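Local structure of A rubisco-like protein (Burkholderia fungorum, 3NWR) at residues 413-416 with 421-424; 385-388 with 392-395; 98-103 with 136-141; 303-308 with 336-341; 198-203 with 209-214. The protein has the rubisco large-chain fold and probably acts as a lyase or in related enolate chemistry, its exact reaction being uncertain. All coordinates share one frame; numbering follows the deposited sequence.

Contact 1. Residues 413-416 with 421-424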
# COMPACT_ATOMS: atom_id res chain seq x y z
N VAL A 413 -7.80 -34.71 -27.38
CA VAL A 413 -7.83 -35.14 -28.77
C VAL A 413 -6.50 -34.79 -29.45
O VAL A 413 -5.86 -35.63 -30.08
CB VAL A 413 -9.01 -34.50 -29.54
CG1 VAL A 413 -8.92 -34.83 -31.03
CG2 VAL A 413 -10.34 -34.99 -28.99
N TYR A 414 -6.07 -33.54 -29.29
CA TYR A 414 -4.82 -33.09 -29.89
C TYR A 414 -3.62 -33.88 -29.35
O TYR A 414 -2.65 -34.12 -30.07
CB TYR A 414 -4.64 -31.60 -29.62
CG TYR A 414 -3.70 -30.87 -30.54
CD1 TYR A 414 -3.92 -30.85 -31.91
CD2 TYR A 414 -2.62 -30.14 -30.04
CE1 TYR A 414 -3.07 -30.15 -32.77
CE2 TYR A 414 -1.77 -29.44 -30.88
CZ TYR A 414 -2.00 -29.45 -32.25
OH TYR A 414 -1.17 -28.75 -33.10
N ALA A 415 -3.70 -34.27 -28.09
CA ALA A 415 -2.63 -35.03 -27.44
C ALA A 415 -2.33 -36.34 -28.16
O ALA A 415 -1.22 -36.86 -28.08
CB ALA A 415 -2.99 -35.31 -25.98
N GLU A 416 -3.32 -36.87 -28.85
CA GLU A 416 -3.12 -38.10 -29.61
C GLU A 416 -2.13 -37.88 -30.75
O GLU A 416 -1.52 -38.83 -31.23
CB GLU A 416 -4.47 -38.62 -30.14
CG GLU A 416 -5.39 -39.13 -29.05
CD GLU A 416 -4.78 -40.28 -28.28
OE1 GLU A 416 -4.52 -41.33 -28.91
OE2 GLU A 416 -4.56 -40.15 -27.07
N LEU A 421 2.57 -32.87 -25.15
CA LEU A 421 1.28 -32.58 -24.53
C LEU A 421 0.68 -33.81 -23.84
O LEU A 421 0.23 -33.75 -22.69
CB LEU A 421 0.31 -32.03 -25.57
CG LEU A 421 -1.11 -31.73 -25.09
CD1 LEU A 421 -1.08 -30.71 -23.93
CD2 LEU A 421 -1.96 -31.22 -26.23
N ARG A 422 0.67 -34.94 -24.55
CA ARG A 422 0.12 -36.17 -24.00
C ARG A 422 0.84 -36.56 -22.71
O ARG A 422 0.21 -36.90 -21.70
CB ARG A 422 0.22 -37.30 -25.03
CG ARG A 422 -0.57 -38.55 -24.67
CD ARG A 422 -0.62 -39.51 -25.86
NE ARG A 422 0.70 -39.99 -26.24
CZ ARG A 422 1.32 -39.69 -27.39
NH1 ARG A 422 0.74 -38.89 -28.28
NH2 ARG A 422 2.52 -40.19 -27.64
N ARG A 423 2.17 -36.47 -22.73
CA ARG A 423 2.98 -36.78 -21.55
C ARG A 423 2.70 -35.82 -20.39
O ARG A 423 2.66 -36.22 -19.24
CB ARG A 423 4.46 -36.75 -21.91
CG ARG A 423 4.90 -37.89 -22.82
CD ARG A 423 4.96 -39.19 -22.04
NE ARG A 423 5.96 -39.13 -20.97
CZ ARG A 423 7.21 -39.57 -21.09
NH1 ARG A 423 7.61 -40.11 -22.24
NH2 ARG A 423 8.05 -39.49 -20.07
N ALA A 424 2.49 -34.55 -20.71
CA ALA A 424 2.17 -33.57 -19.68
C ALA A 424 0.84 -33.89 -19.02
O ALA A 424 0.72 -33.86 -17.79
CB ALA A 424 2.14 -32.18 -20.29
O HOH W 1 1.74 -39.15 -31.07
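The CA atoms of A415 and R422 lie 4.5 Å apart, so the chain around A415 passes close to the backbone of helix 419-427. The methyl of A415 points at that helix and packs on it, its CB 3.9 Å from R422 CB and 4.1 Å from L421 CG. Beside it, L421 CD2 approaches the rim of the Y414 ring close to the ring plane, 4.0 Å from Y414 CD2. The arrangement consists of two short helices joined by a tight turn at the C-terminal end of the catalytic domain, after the last barrel helix, 391-407. That long helix also carries A403 and A404, on which Y414 rests, and Q400, which bonds the backbone N of L421. On the outer side R422 folds its chain back over the turn. A bend at chi3 (63°) brings R422 NH1 to within 2.8 Å of A415 O, and the resulting hydrogen bond arrives in the carbonyl plane with a C=O...N angle of 158°. At the nitrogen end it is less straight, the N-H...O angle being 144°. NH1 has a second polar partner, a water that donates in turn to E416 O. The side chain of E416 crosses that of R422 at about a right angle; the two charged groups are not in contact (E416 OE2 to R422 NE 5.3 Å), though their opposite charges probably attract at this range.

Contact 2. Residues 385-388 with 392-395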
# COMPACT_ATOMS: atom_id res chain seq x y z
N LEU A 385 8.99 -26.67 -16.16
CA LEU A 385 10.30 -27.12 -15.69
C LEU A 385 10.31 -28.54 -15.13
O LEU A 385 11.37 -29.17 -15.07
CB LEU A 385 10.85 -26.14 -14.65
CG LEU A 385 11.01 -24.71 -15.16
CD1 LEU A 385 11.71 -23.85 -14.12
CD2 LEU A 385 11.76 -24.67 -16.48
N ALA A 386 9.15 -29.04 -14.73
CA ALA A 386 9.05 -30.39 -14.16
C ALA A 386 8.47 -31.41 -15.13
O ALA A 386 8.16 -32.54 -14.75
CB ALA A 386 8.25 -30.35 -12.86
N HIS A 387 8.32 -31.03 -16.40
CA HIS A 387 7.87 -31.99 -17.41
C HIS A 387 8.83 -33.17 -17.40
O HIS A 387 10.05 -32.99 -17.36
CB HIS A 387 7.84 -31.34 -18.79
CG HIS A 387 7.15 -32.17 -19.83
ND1 HIS A 387 7.71 -33.32 -20.35
CD2 HIS A 387 5.96 -32.01 -20.46
CE1 HIS A 387 6.89 -33.84 -21.25
NE2 HIS A 387 5.82 -33.07 -21.33
N PRO A 388 8.29 -34.40 -17.44
CA PRO A 388 9.09 -35.63 -17.33
C PRO A 388 10.20 -35.73 -18.37
O PRO A 388 11.19 -36.43 -18.15
CB PRO A 388 8.07 -36.74 -17.59
CG PRO A 388 6.76 -36.14 -17.29
CD PRO A 388 6.86 -34.68 -17.60
N ALA A 392 12.44 -28.24 -22.17
CA ALA A 392 12.09 -27.97 -23.56
C ALA A 392 10.78 -28.68 -23.89
O ALA A 392 9.89 -28.09 -24.50
CB ALA A 392 13.21 -28.41 -24.49
N ALA A 393 10.65 -29.93 -23.46
CA ALA A 393 9.40 -30.66 -23.66
C ALA A 393 8.25 -29.96 -22.95
O ALA A 393 7.12 -29.92 -23.45
CB ALA A 393 9.54 -32.10 -23.18
N GLY A 394 8.54 -29.40 -21.78
CA GLY A 394 7.56 -28.66 -21.02
C GLY A 394 7.03 -27.46 -21.78
O GLY A 394 5.82 -27.25 -21.90
N VAL A 395 7.94 -26.64 -22.30
CA VAL A 395 7.53 -25.50 -23.09
C VAL A 395 6.71 -25.97 -24.29
O VAL A 395 5.67 -25.39 -24.61
CB VAL A 395 8.74 -24.65 -23.53
CG1 VAL A 395 8.29 -23.55 -24.47
CG2 VAL A 395 9.45 -24.07 -22.30
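H387 turns one face of its imidazole to the methyl of A393, whose CB stands 3.9 Å from the ring centroid and 26° off the normal. This CH-pi contact is offset toward the ND1-CE1 side of the ring, with A393 CB 3.6 Å from H387 ND1. P388 CD covers the opposite face, again toward the rim, so the imidazole is sandwiched between its own chain neighbour and the helix. The torsion behind this is chi1 of -169°, which extends CG away from the backbone N of H387 and lays the ring along helix 391-407. The root of the side chain is held just as closely: H387 CB sits 3.5 Å from G394 CA, a close approach of loop and helix at a residue that has no side chain. Both ring nitrogens are engaged beyond the two segments, ND1 with the backbone N of D389 and NE2 with the carbonyl of E420. The pattern is consistent with a neutral ring protonated on NE2, and the two bonds, with the contacts on both faces, should hold the rotation of the ring. R423 and A424 of helix 419-427 also touch the ring, which therefore joins three elements. In the (beta/alpha)8 barrel this is the connection that follows strand 377-379: a short helix, 382-385, then a tight loop through H387 and P388 into the last long barrel helix, 391-407.

Contact 3. Residues 98-103 with 136-141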
# COMPACT_ATOMS: atom_id res chain seq x y z
N PHE A 98 -17.32 12.28 -7.09
CA PHE A 98 -16.30 13.21 -6.60
C PHE A 98 -15.98 14.28 -7.64
O PHE A 98 -15.74 13.95 -8.80
CB PHE A 98 -15.00 12.45 -6.31
CG PHE A 98 -15.02 11.65 -5.04
CD1 PHE A 98 -15.34 10.30 -5.05
CD2 PHE A 98 -14.71 12.25 -3.83
CE1 PHE A 98 -15.34 9.56 -3.88
CE2 PHE A 98 -14.72 11.52 -2.64
CZ PHE A 98 -15.04 10.18 -2.67
N PRO A 99 -15.95 15.55 -7.23
CA PRO A 99 -15.54 16.61 -8.17
C PRO A 99 -14.04 16.54 -8.46
O PRO A 99 -13.22 16.57 -7.54
CB PRO A 99 -15.86 17.91 -7.42
CG PRO A 99 -16.72 17.52 -6.27
CD PRO A 99 -16.35 16.10 -5.93
N LEU A 100 -13.69 16.47 -9.74
CA LEU A 100 -12.29 16.36 -10.15
C LEU A 100 -11.45 17.55 -9.69
O LEU A 100 -10.26 17.42 -9.43
CB LEU A 100 -12.18 16.20 -11.66
CG LEU A 100 -12.85 14.95 -12.21
CD1 LEU A 100 -12.66 14.84 -13.73
CD2 LEU A 100 -12.32 13.70 -11.52
N ALA A 101 -12.08 18.71 -9.59
CA ALA A 101 -11.36 19.91 -9.17
C ALA A 101 -10.75 19.76 -7.76
O ALA A 101 -9.79 20.44 -7.43
CB ALA A 101 -12.28 21.13 -9.23
N ASN A 102 -11.31 18.87 -6.95
CA ASN A 102 -10.75 18.61 -5.62
C ASN A 102 -9.38 17.94 -5.70
O ASN A 102 -8.57 18.07 -4.77
CB ASN A 102 -11.67 17.69 -4.81
CG ASN A 102 -12.92 18.38 -4.31
OD1 ASN A 102 -13.18 19.53 -4.64
ND2 ASN A 102 -13.71 17.67 -3.51
N ILE A 103 -9.14 17.22 -6.79
CA ILE A 103 -7.98 16.32 -6.87
C ILE A 103 -6.96 16.78 -7.90
O ILE A 103 -5.75 16.69 -7.69
CB ILE A 103 -8.44 14.89 -7.24
CG1 ILE A 103 -9.68 14.48 -6.43
CG2 ILE A 103 -7.30 13.88 -7.05
CD1 ILE A 103 -10.29 13.15 -6.86
N ALA A 136 -12.55 10.07 -19.85
CA ALA A 136 -11.37 9.96 -20.70
C ALA A 136 -10.45 11.17 -20.60
O ALA A 136 -9.23 11.04 -20.58
CB ALA A 136 -11.79 9.73 -22.16
N SER A 137 -11.04 12.36 -20.55
CA SER A 137 -10.25 13.59 -20.49
C SER A 137 -9.42 13.68 -19.21
O SER A 137 -8.36 14.29 -19.18
CB SER A 137 -11.14 14.82 -20.64
OG SER A 137 -12.16 14.87 -19.64
N TYR A 138 -9.92 13.07 -18.14
CA TYR A 138 -9.18 13.01 -16.89
C TYR A 138 -8.09 11.94 -16.97
O TYR A 138 -6.93 12.18 -16.60
CB TYR A 138 -10.13 12.73 -15.73
CG TYR A 138 -9.52 12.78 -14.34
CD1 TYR A 138 -8.90 13.93 -13.86
CD2 TYR A 138 -9.61 11.68 -13.49
CE1 TYR A 138 -8.36 13.98 -12.57
CE2 TYR A 138 -9.07 11.71 -12.21
CZ TYR A 138 -8.45 12.86 -11.76
OH TYR A 138 -7.92 12.91 -10.49
N ARG A 139 -8.45 10.76 -17.45
CA ARG A 139 -7.48 9.67 -17.62
C ARG A 139 -6.26 10.12 -18.43
O ARG A 139 -5.12 9.74 -18.15
CB ARG A 139 -8.16 8.47 -18.28
CG ARG A 139 -7.36 7.17 -18.25
CD ARG A 139 -6.44 7.01 -19.46
NE ARG A 139 -5.59 5.84 -19.33
CZ ARG A 139 -4.42 5.84 -18.69
NH1 ARG A 139 -3.97 6.98 -18.15
NH2 ARG A 139 -3.70 4.73 -18.59
N ALA A 140 -6.52 10.95 -19.43
CA ALA A 140 -5.47 11.46 -20.31
C ALA A 140 -4.41 12.29 -19.58
O ALA A 140 -3.32 12.50 -20.11
CB ALA A 140 -6.09 12.28 -21.46
N ARG A 141 -4.73 12.77 -18.38
CA ARG A 141 -3.83 13.64 -17.64
C ARG A 141 -2.85 12.83 -16.80
O ARG A 141 -1.98 13.39 -16.14
CB ARG A 141 -4.62 14.62 -16.78
CG ARG A 141 -5.50 15.55 -17.60
CD ARG A 141 -6.55 16.24 -16.74
NE ARG A 141 -5.97 17.15 -15.76
CZ ARG A 141 -6.65 17.73 -14.77
NH1 ARG A 141 -7.95 17.50 -14.62
NH2 ARG A 141 -6.02 18.54 -13.93
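With CG anti to the backbone N (chi1 -174°), Y138 carries its ring out from helix 136-139, and L100, whose CG is anti to its carbonyl carbon (chi1 -62°), brings its isopropyl group to meet it. The leucine lands on the ring with both branches. L100 CD2 lies over the centre of one face, 3.8 Å from the centroid of the Y138 ring and only 7° off the normal, a nearly ideal CH-pi contact. L100 CD1 reaches back toward the root of the tyrosine, 3.8 Å from Y138 CG and 3.9 Å from Y138 CB. At the far end of the ring, I103 crosses the tyrosine at about a right angle and puts its CG2 methyl 3.6 Å from Y138 OH. That hydroxyl is not left to apolar neighbours, since it hydrogen-bonds the carbonyl of D104; the side chain of D104 also forms a salt bridge with R141, whose NH1 lies at the tyrosine edge in plane. F142 meets the same ring edge-to-face. The contact thus fastens the turn that ends strand 89-99 to the short helix after strand 126-133 in the N-terminal domain. L15 of strand 14-23, which runs between those two strands in the antiparallel sheet, touches both L100 and Y138, and L110 of helix 107-114 packs on I103.

Contact 4. Residues 303-308 with 336-341; sequences AYQTLW and ARDCAT
Q305 leans from helix 301-309 across to D338 on helix 329-340, with its CB directed at that helix. Chi1 of 66° sets CG between the backbone N and the carbonyl carbon of its own residue, and a further bend at chi2 (100°) turns the amide along the neighbouring helix. Q305 CG comes within 4.0 Å of D338 CB, and Q305 CD closer still, at 3.7 Å from the same atom; the amide and carboxylate planes are 27° apart. Q305 OE1 ends 3.5 Å from D338 O. These are two acceptors with no bond between them, and R309 probably makes the approach tolerable: its NH2 hydrogen-bonds OE1 and, weakly, D338 O. The two helices are neighbours on the outside of the (beta/alpha)8 barrel, successive in the chain and separated by strand 315-319. M316 of that strand is touched by Y304 and W308 from one helix and by C339 from the other. At the tip of the glutamine, NE2 bonds back to the carbonyl of Q302, a turn earlier in its own helix. It also donates to a water. The water in turn donates to T341 O, linking the glutamine to T341, in the chain that follows helix 329-340. R309 NH1 bonds that carbonyl too. T341 OG1 folds back to donate to R337 O at 2.7 Å, from above the carbonyl plane.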
# COMPACT_ATOMS: atom_id res chain seq x y z
N ALA A 303 -10.96 -1.50 -9.27
CA ALA A 303 -10.52 -0.21 -8.75
C ALA A 303 -8.99 -0.15 -8.65
O ALA A 303 -8.37 0.83 -9.07
CB ALA A 303 -11.15 0.06 -7.38
N TYR A 304 -8.41 -1.20 -8.07
CA TYR A 304 -6.96 -1.30 -7.90
C TYR A 304 -6.23 -1.11 -9.23
O TYR A 304 -5.29 -0.31 -9.34
CB TYR A 304 -6.64 -2.68 -7.32
CG TYR A 304 -5.18 -2.97 -7.05
CD1 TYR A 304 -4.51 -2.38 -5.98
CD2 TYR A 304 -4.49 -3.88 -7.84
CE1 TYR A 304 -3.16 -2.68 -5.73
CE2 TYR A 304 -3.16 -4.19 -7.60
CZ TYR A 304 -2.51 -3.59 -6.54
OH TYR A 304 -1.19 -3.92 -6.31
N GLN A 305 -6.66 -1.86 -10.25
CA GLN A 305 -6.00 -1.82 -11.56
C GLN A 305 -6.26 -0.50 -12.28
O GLN A 305 -5.45 -0.06 -13.08
CB GLN A 305 -6.41 -3.03 -12.42
CG GLN A 305 -7.89 -3.06 -12.83
CD GLN A 305 -8.13 -2.56 -14.24
OE1 GLN A 305 -7.40 -2.90 -15.17
NE2 GLN A 305 -9.20 -1.78 -14.41
N THR A 306 -7.39 0.14 -11.98
CA THR A 306 -7.62 1.49 -12.52
C THR A 306 -6.54 2.44 -12.01
O THR A 306 -5.86 3.11 -12.81
CB THR A 306 -9.00 2.03 -12.14
OG1 THR A 306 -10.02 1.21 -12.74
CG2 THR A 306 -9.16 3.46 -12.62
N LEU A 307 -6.36 2.50 -10.69
CA LEU A 307 -5.36 3.39 -10.12
C LEU A 307 -3.97 3.06 -10.64
O LEU A 307 -3.23 3.95 -11.06
CB LEU A 307 -5.38 3.29 -8.60
CG LEU A 307 -6.67 3.75 -7.94
CD1 LEU A 307 -6.61 3.38 -6.47
CD2 LEU A 307 -6.85 5.25 -8.12
N TRP A 308 -3.61 1.78 -10.65
CA TRP A 308 -2.28 1.41 -11.14
C TRP A 308 -2.06 1.70 -12.62
O TRP A 308 -0.98 2.09 -13.02
CB TRP A 308 -1.91 -0.03 -10.73
CG TRP A 308 -1.40 0.02 -9.34
CD1 TRP A 308 -2.04 -0.40 -8.19
CD2 TRP A 308 -0.19 0.63 -8.93
NE1 TRP A 308 -1.25 -0.10 -7.09
CE2 TRP A 308 -0.11 0.53 -7.53
CE3 TRP A 308 0.86 1.24 -9.63
CZ2 TRP A 308 0.98 1.02 -6.81
CZ3 TRP A 308 1.93 1.73 -8.92
CH2 TRP A 308 1.98 1.62 -7.52
N ALA A 336 -8.67 -10.44 -15.31
CA ALA A 336 -8.13 -10.50 -16.66
C ALA A 336 -8.96 -9.63 -17.60
O ALA A 336 -8.42 -8.86 -18.40
CB ALA A 336 -8.10 -11.93 -17.17
N ARG A 337 -10.27 -9.72 -17.48
CA ARG A 337 -11.14 -8.94 -18.34
C ARG A 337 -11.00 -7.44 -18.08
O ARG A 337 -11.07 -6.63 -19.01
CB ARG A 337 -12.59 -9.44 -18.23
CG ARG A 337 -12.71 -10.83 -18.83
CD ARG A 337 -14.11 -11.41 -18.73
NE ARG A 337 -14.16 -12.69 -19.43
CZ ARG A 337 -15.18 -13.54 -19.37
NH1 ARG A 337 -16.24 -13.26 -18.62
NH2 ARG A 337 -15.13 -14.68 -20.05
N ASP A 338 -10.75 -7.08 -16.82
CA ASP A 338 -10.48 -5.68 -16.48
C ASP A 338 -9.28 -5.15 -17.28
O ASP A 338 -9.32 -4.04 -17.83
CB ASP A 338 -10.19 -5.52 -14.99
CG ASP A 338 -11.44 -5.61 -14.13
OD1 ASP A 338 -12.55 -5.28 -14.61
OD2 ASP A 338 -11.30 -5.97 -12.93
N CYS A 339 -8.21 -5.94 -17.32
CA CYS A 339 -6.98 -5.54 -18.01
C CYS A 339 -7.22 -5.18 -19.46
O CYS A 339 -6.61 -4.25 -20.00
CB CYS A 339 -5.94 -6.66 -17.93
SG CYS A 339 -5.26 -6.94 -16.28
N ALA A 340 -8.13 -5.92 -20.10
CA ALA A 340 -8.42 -5.72 -21.52
C ALA A 340 -9.42 -4.60 -21.77
O ALA A 340 -9.60 -4.16 -22.91
CB ALA A 340 -8.92 -7.02 -22.14
N THR A 341 -10.07 -4.13 -20.72
CA THR A 341 -11.09 -3.10 -20.84
C THR A 341 -10.45 -1.72 -20.75
O THR A 341 -9.83 -1.40 -19.74
CB THR A 341 -12.14 -3.26 -19.72
OG1 THR A 341 -12.69 -4.58 -19.77
CG2 THR A 341 -13.27 -2.22 -19.85
O HOH W 2 -10.83 -1.24 -16.96

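Contact 5. Residues 198-203 with 209-214; sequences EVCANP and AERVRA
The carbonyl oxygen of A201 is gripped by both terminal nitrogens of R211, with NH1 at 2.9 Å and NH2 at 3.0 Å from A201 O. The guanidinium meets it end-on, the oxygen lying in its plane, but the two donors reach the carbonyl differently: NH1 stands 46° out of the carbonyl plane and NH2 is tilted from it by 19°. A bend at chi3 (81°) in an otherwise extended chain points the group from helix 208-226 into the loop. C200 SG covers one face of the guanidinium over its centre, 4.1 Å from R211 CZ, and P203 CD lies 3.8 Å from R211 NH1. Beyond the two segments, D196 forms a salt bridge with NH2 and A206 O accepts from NH1, so the buried charge is probably well compensated, and the bonds on both terminal nitrogens limit its rotation. A water adds a second link, donating to N202 OD1 and accepting from the backbone N of A209, near the start of the helix. The loop follows shortly after the carboxylated lysine at position 195, a modification that in rubisco helps bind the active-site metal; R211 thus ties down, through A201 O and D196, chain close to what is probably the equivalent site here. Helix 208-226 lies between helix 176-189, which touches R211 through T179, and helix 240-252, which V212 meets at L249. On the loop side, T109 and N102 of the second subunit pack on A201 and P203.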
# COMPACT_ATOMS: atom_id res chain seq x y z
N GLU A 198 9.78 -11.74 -7.01
CA GLU A 198 9.66 -10.46 -6.31
C GLU A 198 10.55 -10.31 -5.07
O GLU A 198 10.80 -9.19 -4.63
CB GLU A 198 8.20 -10.16 -5.95
CG GLU A 198 7.64 -10.95 -4.77
CD GLU A 198 7.19 -12.36 -5.14
OE1 GLU A 198 7.26 -12.78 -6.32
OE2 GLU A 198 6.74 -13.06 -4.21
N VAL A 199 11.03 -11.42 -4.51
CA VAL A 199 11.93 -11.29 -3.36
C VAL A 199 13.39 -11.10 -3.78
O VAL A 199 14.24 -10.92 -2.93
CB VAL A 199 11.77 -12.44 -2.34
CG1 VAL A 199 10.30 -12.58 -1.92
CG2 VAL A 199 12.32 -13.76 -2.90
N CYS A 200 13.66 -11.14 -5.09
CA CYS A 200 15.00 -10.92 -5.60
C CYS A 200 15.06 -9.61 -6.38
O CYS A 200 14.50 -9.51 -7.47
CB CYS A 200 15.41 -12.06 -6.53
SG CYS A 200 17.10 -11.89 -7.13
N ALA A 201 15.73 -8.61 -5.82
CA ALA A 201 15.90 -7.33 -6.49
C ALA A 201 17.38 -6.97 -6.54
O ALA A 201 17.99 -7.01 -7.61
CB ALA A 201 15.10 -6.25 -5.79
N ASN A 202 17.95 -6.63 -5.39
CA ASN A 202 19.37 -6.29 -5.30
C ASN A 202 20.05 -7.06 -4.16
O ASN A 202 20.66 -6.45 -3.27
CB ASN A 202 19.53 -4.78 -5.14
CG ASN A 202 20.96 -4.31 -5.36
OD1 ASN A 202 21.75 -4.95 -6.06
ND2 ASN A 202 21.29 -3.17 -4.77
N PRO A 203 19.93 -8.39 -4.16
CA PRO A 203 20.51 -9.18 -3.07
C PRO A 203 22.03 -9.15 -3.10
O PRO A 203 22.61 -8.95 -4.16
CB PRO A 203 20.02 -10.60 -3.38
CG PRO A 203 19.94 -10.63 -4.89
CD PRO A 203 19.47 -9.24 -5.28
N ALA A 209 23.25 -4.88 -10.55
CA ALA A 209 24.18 -4.51 -11.61
C ALA A 209 24.86 -5.74 -12.24
O ALA A 209 24.81 -5.92 -13.46
CB ALA A 209 25.21 -3.52 -11.10
N GLU A 210 25.46 -6.59 -11.40
CA GLU A 210 26.12 -7.79 -11.89
C GLU A 210 25.13 -8.74 -12.57
O GLU A 210 25.44 -9.35 -13.59
CB GLU A 210 26.79 -8.55 -10.74
CG GLU A 210 27.87 -7.78 -10.01
CD GLU A 210 28.44 -8.59 -8.86
OE1 GLU A 210 28.44 -9.84 -8.95
OE2 GLU A 210 28.90 -7.98 -7.87
N ARG A 211 23.95 -8.88 -11.98
CA ARG A 211 22.96 -9.81 -12.51
C ARG A 211 22.49 -9.38 -13.89
O ARG A 211 22.39 -10.20 -14.80
CB ARG A 211 21.79 -9.94 -11.53
CG ARG A 211 20.84 -11.09 -11.86
CD ARG A 211 19.83 -11.33 -10.75
NE ARG A 211 18.70 -10.40 -10.78
CZ ARG A 211 18.54 -9.37 -9.96
NH1 ARG A 211 19.46 -9.09 -9.04
NH2 ARG A 211 17.46 -8.60 -10.07
N VAL A 212 22.20 -8.09 -14.06
CA VAL A 212 21.75 -7.58 -15.35
C VAL A 212 22.81 -7.80 -16.42
O VAL A 212 22.51 -8.28 -17.51
CB VAL A 212 21.36 -6.09 -15.30
CG1 VAL A 212 21.12 -5.54 -16.70
CG2 VAL A 212 20.11 -5.90 -14.43
N ARG A 213 24.05 -7.43 -16.11
CA ARG A 213 25.14 -7.61 -17.07
C ARG A 213 25.35 -9.07 -17.46
O ARG A 213 25.47 -9.39 -18.65
CB ARG A 213 26.44 -6.99 -16.53
CG ARG A 213 26.38 -5.50 -16.34
CD ARG A 213 27.72 -4.98 -15.86
NE ARG A 213 27.80 -3.52 -15.95
CZ ARG A 213 27.64 -2.70 -14.92
NH1 ARG A 213 27.41 -3.19 -13.72
NH2 ARG A 213 27.73 -1.39 -15.09
N ALA A 214 25.39 -9.97 -16.49
CA ALA A 214 25.63 -11.39 -16.79
C ALA A 214 24.47 -12.00 -17.56
O ALA A 214 24.67 -12.69 -18.56
CB ALA A 214 25.88 -12.18 -15.52
O HOH W 3 23.59 -3.57 -7.86

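How the contacts relate
Contacts 2 to 5 are buried, whereas contact 1 is partly exposed at the C-terminal end. Contacts 1 and 2 touch through helix 419-427; contact 2 includes helix 391-407, and Y414 and L421 of contact 1 lean on it. Contact 4 joins two earlier barrel helices, and contact 5 a loop to the start of another; contact 3 alone lies in the N-terminal domain, its nearest atoms about 6 Å from contact 4. Contacts 2 and 3 rest on methyl groups over ring faces, contacts 1 and 5 on arginines reaching backbone carbonyls, and contact 4 on a glutamine amide packed against D338 and water-bridged to T341. N102, in a segment of contact 3, is among the residues through which the second subunit meets contact 5.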